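Local coordinates for DNA mismatch repair protein MutS (Thermus aquaticus, PDB 1EWQ), which takes part in DNA mismatch repair, binding mismatched DNA and acting as a weakly active ATPase, at residues L572-P584 / G704-R716. Numbering follows the deposited sequence.
Sequences LEMAHELVLITGP and GLPRLKNLHVAAR
L578 to T582 and L708 to H712 pair in parallel, their strand axes 4.3 Å apart, through six backbone hydrogen bonds that run from L578 N to R707 O (2.9 Å) to V713 N to T582 O. K709 reaches past its partner strand to strand 570-574: bent at chi3 (-69°), its chain brings NZ to E573 O at 2.8 Å, approaching from above the carbonyl plane rather than along a lone pair. The same ammonium forms a salt bridge with E577, whose OE1 lies 3.5 Å from NZ while OE2 rests 3.5 Å from K709 CE, the side chains crossing at a slant; OE1 also accepts a weak bond from A575 N. A glutamine at E577 would probably leave the K709 ammonium without its charged mate. On the K709 face, L711 CD1 touches V579 CG1 (3.8 Å) and L572 CD1 (4.0 Å), so strand 570-574, of a neighbouring sheet, packs on this one; L572 and I581 also rest on F592 of helix 589-603. On the opposite face L708 lies alongside L578, its CG against L578 CD1, and meets L580, CD1 to CD1 at 3.9 Å. Farther along, one water links T582 OG1, N710 OD1 and L711 O; A733 N also bonds T582 OG1, and N710 ND2 bonds T701 O. Beyond T582 come G583 and P584 of the predicted ATP site, and K589 NZ bonds I581 O and G583 O, consistent with the strand leading into the P-loop (Walker A) of P-loop NTPases.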
ATOM      1  N   LEU C 572      25.552 -33.160   6.192  1.00 29.46           N
ATOM      2  CA  LEU C 572      26.495 -32.227   6.761  1.00 30.24           C
ATOM      3  C   LEU C 572      27.006 -32.750   8.085  1.00 30.68           C
ATOM      4  O   LEU C 572      26.226 -33.194   8.929  1.00 30.78           O
ATOM      5  CB  LEU C 572      25.858 -30.846   6.982  1.00 29.91           C
ATOM      6  CG  LEU C 572      26.818 -29.840   7.628  1.00 29.62           C
ATOM      7  CD1 LEU C 572      28.017 -29.637   6.724  1.00 28.91           C
ATOM      8  CD2 LEU C 572      26.104 -28.525   7.889  1.00 29.26           C
ATOM      9  N   GLU C 573      28.324 -32.722   8.235  1.00 31.31           N
ATOM     10  CA  GLU C 573      28.994 -33.113   9.467  1.00 32.32           C
ATOM     11  C   GLU C 573      29.886 -31.937   9.812  1.00 32.59           C
ATOM     12  O   GLU C 573      30.611 -31.438   8.951  1.00 32.43           O
ATOM     13  CB  GLU C 573      29.847 -34.359   9.283  1.00 33.19           C
ATOM     14  CG  GLU C 573      29.070 -35.641   9.321  1.00 34.49           C
ATOM     15  CD  GLU C 573      29.918 -36.794   9.802  1.00 35.42           C
ATOM     16  OE1 GLU C 573      30.401 -36.733  10.955  1.00 36.20           O
ATOM     17  OE2 GLU C 573      30.104 -37.760   9.037  1.00 35.92           O
HETATM   18  N   MSE C 574      29.819 -31.500  11.066  1.00 32.98           N
HETATM   19  CA  MSE C 574      30.581 -30.349  11.546  1.00 33.89           C
HETATM   20  C   MSE C 574      30.878 -30.451  13.031  1.00 33.76           C
HETATM   21  O   MSE C 574      30.010 -30.823  13.827  1.00 34.09           O
HETATM   22  CB  MSE C 574      29.786 -29.062  11.353  1.00 35.32           C
HETATM   23  CG  MSE C 574      29.856 -28.436   9.999  1.00 36.95           C
HETATM   24 SE   MSE C 574      29.371 -26.594  10.237  1.00 41.30          SE
HETATM   25  CE  MSE C 574      31.042 -25.931  10.867  1.00 39.13           C
ATOM     26  N   ALA C 575      32.087 -30.066  13.414  1.00 33.16           N
ATOM     27  CA  ALA C 575      32.476 -30.116  14.817  1.00 32.59           C
ATOM     28  C   ALA C 575      33.446 -28.983  15.095  1.00 32.04           C
ATOM     29  O   ALA C 575      34.657 -29.186  15.080  1.00 32.00           O
ATOM     30  CB  ALA C 575      33.128 -31.459  15.128  1.00 32.58           C
ATOM     31  N   HIS C 576      32.909 -27.792  15.343  1.00 31.58           N
ATOM     32  CA  HIS C 576      33.744 -26.623  15.609  1.00 30.95           C
ATOM     33  C   HIS C 576      34.731 -26.498  14.461  1.00 30.52           C
ATOM     34  O   HIS C 576      35.905 -26.229  14.674  1.00 30.76           O
ATOM     35  CB  HIS C 576      34.511 -26.797  16.927  1.00 30.29           C
ATOM     36  CG  HIS C 576      33.628 -26.930  18.131  1.00 29.95           C
ATOM     37  ND1 HIS C 576      33.045 -25.845  18.753  1.00 29.46           N
ATOM     38  CD2 HIS C 576      33.218 -28.023  18.817  1.00 29.51           C
ATOM     39  CE1 HIS C 576      32.313 -26.267  19.768  1.00 29.16           C
ATOM     40  NE2 HIS C 576      32.400 -27.584  19.827  1.00 29.14           N
ATOM     41  N   GLU C 577      34.241 -26.702  13.244  1.00 30.34           N
ATOM     42  CA  GLU C 577      35.069 -26.636  12.044  1.00 30.34           C
ATOM     43  C   GLU C 577      34.776 -25.441  11.128  1.00 29.83           C
ATOM     44  O   GLU C 577      33.689 -24.859  11.171  1.00 29.83           O
ATOM     45  CB  GLU C 577      34.898 -27.932  11.239  1.00 30.85           C
ATOM     46  CG  GLU C 577      35.471 -29.168  11.924  1.00 32.05           C
ATOM     47  CD  GLU C 577      35.015 -30.475  11.287  1.00 32.51           C
ATOM     48  OE1 GLU C 577      33.802 -30.777  11.340  1.00 32.58           O
ATOM     49  OE2 GLU C 577      35.876 -31.201  10.738  1.00 32.91           O
ATOM     50  N   LEU C 578      35.766 -25.079  10.316  1.00 29.10           N
ATOM     51  CA  LEU C 578      35.639 -24.003   9.339  1.00 28.73           C
ATOM     52  C   LEU C 578      35.322 -24.754   8.048  1.00 28.86           C
ATOM     53  O   LEU C 578      36.207 -25.365   7.447  1.00 28.58           O
ATOM     54  CB  LEU C 578      36.967 -23.268   9.182  1.00 28.74           C
ATOM     55  CG  LEU C 578      37.038 -21.954   8.403  1.00 28.78           C
ATOM     56  CD1 LEU C 578      38.336 -21.945   7.627  1.00 28.55           C
ATOM     57  CD2 LEU C 578      35.871 -21.786   7.463  1.00 28.65           C
ATOM     58  N   VAL C 579      34.061 -24.723   7.634  1.00 28.76           N
ATOM     59  CA  VAL C 579      33.630 -25.438   6.437  1.00 28.75           C
ATOM     60  C   VAL C 579      33.484 -24.527   5.231  1.00 28.63           C
ATOM     61  O   VAL C 579      32.567 -23.717   5.167  1.00 28.70           O
ATOM     62  CB  VAL C 579      32.271 -26.144   6.688  1.00 28.70           C
ATOM     63  CG1 VAL C 579      31.781 -26.807   5.420  1.00 28.84           C
ATOM     64  CG2 VAL C 579      32.414 -27.165   7.800  1.00 29.10           C
ATOM     65  N   LEU C 580      34.384 -24.661   4.269  1.00 28.75           N
ATOM     66  CA  LEU C 580      34.317 -23.833   3.074  1.00 28.85           C
ATOM     67  C   LEU C 580      33.523 -24.587   2.030  1.00 29.14           C
ATOM     68  O   LEU C 580      33.704 -25.801   1.866  1.00 28.85           O
ATOM     69  CB  LEU C 580      35.714 -23.553   2.531  1.00 29.10           C
ATOM     70  CG  LEU C 580      36.679 -22.794   3.440  1.00 29.47           C
ATOM     71  CD1 LEU C 580      38.066 -22.882   2.844  1.00 29.64           C
ATOM     72  CD2 LEU C 580      36.235 -21.334   3.584  1.00 29.25           C
ATOM     73  N   ILE C 581      32.643 -23.870   1.334  1.00 28.92           N
ATOM     74  CA  ILE C 581      31.824 -24.465   0.290  1.00 29.13           C
ATOM     75  C   ILE C 581      32.039 -23.709  -1.011  1.00 29.26           C
ATOM     76  O   ILE C 581      31.523 -22.609  -1.197  1.00 29.35           O
ATOM     77  CB  ILE C 581      30.326 -24.418   0.653  1.00 29.33           C
ATOM     78  CG1 ILE C 581      30.104 -25.117   1.993  1.00 29.49           C
ATOM     79  CG2 ILE C 581      29.509 -25.074  -0.438  1.00 29.15           C
ATOM     80  CD1 ILE C 581      28.685 -25.064   2.503  1.00 29.92           C
ATOM     81  N   THR C 582      32.816 -24.309  -1.904  1.00 29.03           N
ATOM     82  CA  THR C 582      33.113 -23.706  -3.194  1.00 28.89           C
ATOM     83  C   THR C 582      32.117 -24.193  -4.245  1.00 28.97           C
ATOM     84  O   THR C 582      31.292 -25.056  -3.974  1.00 28.56           O
ATOM     85  CB  THR C 582      34.568 -24.039  -3.633  1.00 28.90           C
ATOM     86  OG1 THR C 582      34.860 -25.411  -3.332  1.00 28.54           O
ATOM     87  CG2 THR C 582      35.558 -23.150  -2.904  1.00 28.30           C
ATOM     88  N   GLY C 583      32.193 -23.626  -5.442  1.00 29.17           N
ATOM     89  CA  GLY C 583      31.281 -24.012  -6.500  1.00 29.17           C
ATOM     90  C   GLY C 583      30.504 -22.797  -6.977  1.00 29.61           C
ATOM     91  O   GLY C 583      30.513 -21.758  -6.316  1.00 29.64           O
ATOM     92  N   PRO C 584      29.804 -22.900  -8.114  1.00 29.89           N
ATOM     93  CA  PRO C 584      29.028 -21.791  -8.666  1.00 29.92           C
ATOM     94  C   PRO C 584      27.759 -21.487  -7.908  1.00 30.21           C
ATOM     95  O   PRO C 584      27.288 -22.287  -7.104  1.00 30.52           O
ATOM     96  CB  PRO C 584      28.719 -22.270 -10.072  1.00 29.95           C
ATOM     97  CG  PRO C 584      28.481 -23.727  -9.842  1.00 30.01           C
ATOM     98  CD  PRO C 584      29.639 -24.110  -8.940  1.00 29.86           C
ATOM     99  N   GLY C 704      46.381 -23.593   5.622  1.00 35.10           N
ATOM    100  CA  GLY C 704      46.960 -24.564   6.536  1.00 35.24           C
ATOM    101  C   GLY C 704      46.275 -24.504   7.893  1.00 35.31           C
ATOM    102  O   GLY C 704      46.893 -24.124   8.902  1.00 35.40           O
ATOM    103  N   LEU C 705      44.990 -24.866   7.906  1.00 34.69           N
ATOM    104  CA  LEU C 705      44.189 -24.859   9.121  1.00 33.68           C
ATOM    105  C   LEU C 705      43.732 -26.284   9.406  1.00 33.20           C
ATOM    106  O   LEU C 705      43.149 -26.947   8.548  1.00 32.90           O
ATOM    107  CB  LEU C 705      42.997 -23.912   8.953  1.00 33.70           C
ATOM    108  CG  LEU C 705      43.401 -22.467   8.621  1.00 33.61           C
ATOM    109  CD1 LEU C 705      42.171 -21.610   8.412  1.00 33.28           C
ATOM    110  CD2 LEU C 705      44.251 -21.896   9.754  1.00 33.83           C
ATOM    111  N   PRO C 706      44.010 -26.781  10.623  1.00 32.71           N
ATOM    112  CA  PRO C 706      43.649 -28.133  11.054  1.00 32.27           C
ATOM    113  C   PRO C 706      42.169 -28.484  11.058  1.00 31.77           C
ATOM    114  O   PRO C 706      41.805 -29.633  10.816  1.00 31.29           O
ATOM    115  CB  PRO C 706      44.275 -28.232  12.440  1.00 32.02           C
ATOM    116  CG  PRO C 706      44.276 -26.829  12.912  1.00 32.60           C
ATOM    117  CD  PRO C 706      44.720 -26.067  11.696  1.00 32.38           C
ATOM    118  N   ARG C 707      41.317 -27.505  11.334  1.00 31.34           N
ATOM    119  CA  ARG C 707      39.887 -27.760  11.371  1.00 30.85           C
ATOM    120  C   ARG C 707      39.160 -27.193  10.152  1.00 30.73           C
ATOM    121  O   ARG C 707      37.952 -26.960  10.191  1.00 30.39           O
ATOM    122  CB  ARG C 707      39.288 -27.201  12.662  1.00 30.69           C
ATOM    123  CG  ARG C 707      39.790 -27.877  13.936  1.00 30.89           C
ATOM    124  CD  ARG C 707      39.146 -27.252  15.174  1.00 31.69           C
ATOM    125  NE  ARG C 707      39.481 -25.831  15.325  1.00 32.25           N
ATOM    126  CZ  ARG C 707      40.613 -25.375  15.856  1.00 32.75           C
ATOM    127  NH1 ARG C 707      41.541 -26.221  16.309  1.00 33.26           N
ATOM    128  NH2 ARG C 707      40.828 -24.069  15.928  1.00 32.70           N
ATOM    129  N   LEU C 708      39.900 -26.972   9.068  1.00 30.78           N
ATOM    130  CA  LEU C 708      39.297 -26.465   7.847  1.00 30.95           C
ATOM    131  C   LEU C 708      38.820 -27.656   7.033  1.00 31.24           C
ATOM    132  O   LEU C 708      39.577 -28.596   6.795  1.00 31.63           O
ATOM    133  CB  LEU C 708      40.309 -25.648   7.034  1.00 31.05           C
ATOM    134  CG  LEU C 708      39.845 -24.984   5.726  1.00 31.72           C
ATOM    135  CD1 LEU C 708      40.900 -23.985   5.244  1.00 31.95           C
ATOM    136  CD2 LEU C 708      39.618 -26.033   4.659  1.00 31.72           C
ATOM    137  N   LYS C 709      37.556 -27.622   6.623  1.00 31.35           N
ATOM    138  CA  LYS C 709      36.989 -28.694   5.818  1.00 31.60           C
ATOM    139  C   LYS C 709      36.433 -28.141   4.504  1.00 31.21           C
ATOM    140  O   LYS C 709      35.833 -27.066   4.470  1.00 31.35           O
ATOM    141  CB  LYS C 709      35.874 -29.421   6.578  1.00 32.05           C
ATOM    142  CG  LYS C 709      35.271 -30.559   5.783  1.00 33.47           C
ATOM    143  CD  LYS C 709      34.015 -31.141   6.442  1.00 34.62           C
ATOM    144  CE  LYS C 709      34.336 -31.890   7.724  1.00 35.34           C
ATOM    145  NZ  LYS C 709      33.101 -32.457   8.312  1.00 35.46           N
ATOM    146  N   ASN C 710      36.635 -28.885   3.424  1.00 30.48           N
ATOM    147  CA  ASN C 710      36.153 -28.476   2.120  1.00 29.84           C
ATOM    148  C   ASN C 710      34.948 -29.269   1.617  1.00 29.59           C
ATOM    149  O   ASN C 710      34.883 -30.492   1.739  1.00 29.40           O
ATOM    150  CB  ASN C 710      37.286 -28.563   1.090  1.00 29.41           C
ATOM    151  CG  ASN C 710      38.197 -27.351   1.128  1.00 29.15           C
ATOM    152  OD1 ASN C 710      37.748 -26.222   0.918  1.00 29.22           O
ATOM    153  ND2 ASN C 710      39.478 -27.575   1.396  1.00 28.22           N
ATOM    154  N   LEU C 711      33.988 -28.528   1.073  1.00 29.25           N
ATOM    155  CA  LEU C 711      32.776 -29.058   0.472  1.00 29.06           C
ATOM    156  C   LEU C 711      32.559 -28.188  -0.769  1.00 29.08           C
ATOM    157  O   LEU C 711      33.179 -27.133  -0.910  1.00 28.39           O
ATOM    158  CB  LEU C 711      31.568 -28.929   1.411  1.00 28.81           C
ATOM    159  CG  LEU C 711      31.472 -29.824   2.647  1.00 28.98           C
ATOM    160  CD1 LEU C 711      30.135 -29.572   3.339  1.00 29.17           C
ATOM    161  CD2 LEU C 711      31.577 -31.292   2.247  1.00 28.87           C
ATOM    162  N   HIS C 712      31.693 -28.630  -1.672  1.00 29.61           N
ATOM    163  CA  HIS C 712      31.426 -27.863  -2.875  1.00 30.34           C
ATOM    164  C   HIS C 712      30.218 -28.385  -3.619  1.00 31.07           C
ATOM    165  O   HIS C 712      29.701 -29.470  -3.331  1.00 31.17           O
ATOM    166  CB  HIS C 712      32.639 -27.885  -3.829  1.00 30.24           C
ATOM    167  CG  HIS C 712      32.812 -29.179  -4.573  1.00 30.11           C
ATOM    168  ND1 HIS C 712      33.220 -30.346  -3.964  1.00 30.17           N
ATOM    169  CD2 HIS C 712      32.614 -29.490  -5.877  1.00 29.92           C
ATOM    170  CE1 HIS C 712      33.265 -31.319  -4.858  1.00 29.81           C
ATOM    171  NE2 HIS C 712      32.899 -30.825  -6.025  1.00 29.80           N
ATOM    172  N   VAL C 713      29.761 -27.581  -4.565  1.00 32.10           N
ATOM    173  CA  VAL C 713      28.657 -27.959  -5.418  1.00 33.71           C
ATOM    174  C   VAL C 713      29.238 -27.832  -6.816  1.00 34.97           C
ATOM    175  O   VAL C 713      30.237 -27.139  -7.019  1.00 34.68           O
ATOM    176  CB  VAL C 713      27.445 -27.023  -5.245  1.00 33.47           C
ATOM    177  CG1 VAL C 713      26.798 -27.274  -3.881  1.00 33.43           C
ATOM    178  CG2 VAL C 713      27.882 -25.574  -5.374  1.00 33.35           C
ATOM    179  N   ALA C 714      28.628 -28.502  -7.778  1.00 36.14           N
ATOM    180  CA  ALA C 714      29.145 -28.456  -9.127  1.00 37.99           C
ATOM    181  C   ALA C 714      28.074 -28.245 -10.177  1.00 39.35           C
ATOM    182  O   ALA C 714      26.883 -28.482  -9.941  1.00 39.47           O
ATOM    183  CB  ALA C 714      29.916 -29.745  -9.420  1.00 37.58           C
ATOM    184  N   ALA C 715      28.516 -27.775 -11.337  1.00 41.17           N
ATOM    185  CA  ALA C 715      27.637 -27.565 -12.470  1.00 43.01           C
ATOM    186  C   ALA C 715      28.096 -28.615 -13.471  1.00 44.61           C
ATOM    187  O   ALA C 715      29.223 -29.110 -13.383  1.00 44.71           O
ATOM    188  CB  ALA C 715      27.823 -26.174 -13.040  1.00 42.95           C
ATOM    189  N   ARG C 716      27.226 -28.965 -14.408  1.00 46.34           N
ATOM    190  CA  ARG C 716      27.557 -29.965 -15.411  1.00 48.35           C
ATOM    191  C   ARG C 716      27.217 -29.457 -16.802  1.00 49.30           C
ATOM    192  O   ARG C 716      26.084 -29.060 -17.065  1.00 49.20           O
ATOM    193  CB  ARG C 716      26.778 -31.245 -15.136  1.00 49.09           C
ATOM    194  CG  ARG C 716      27.641 -32.453 -14.844  1.00 50.32           C
ATOM    195  CD  ARG C 716      28.299 -32.992 -16.101  1.00 50.99           C
ATOM    196  NE  ARG C 716      28.939 -34.282 -15.844  1.00 51.77           N
ATOM    197  CZ  ARG C 716      29.602 -34.990 -16.756  1.00 51.95           C
ATOM    198  NH1 ARG C 716      29.719 -34.535 -17.998  1.00 52.11           N
ATOM    199  NH2 ARG C 716      30.145 -36.159 -16.429  1.00 51.75           N
TER
HETATM  200  O   HOH W   1      35.582 -25.803  -0.635  1.00 25.32           O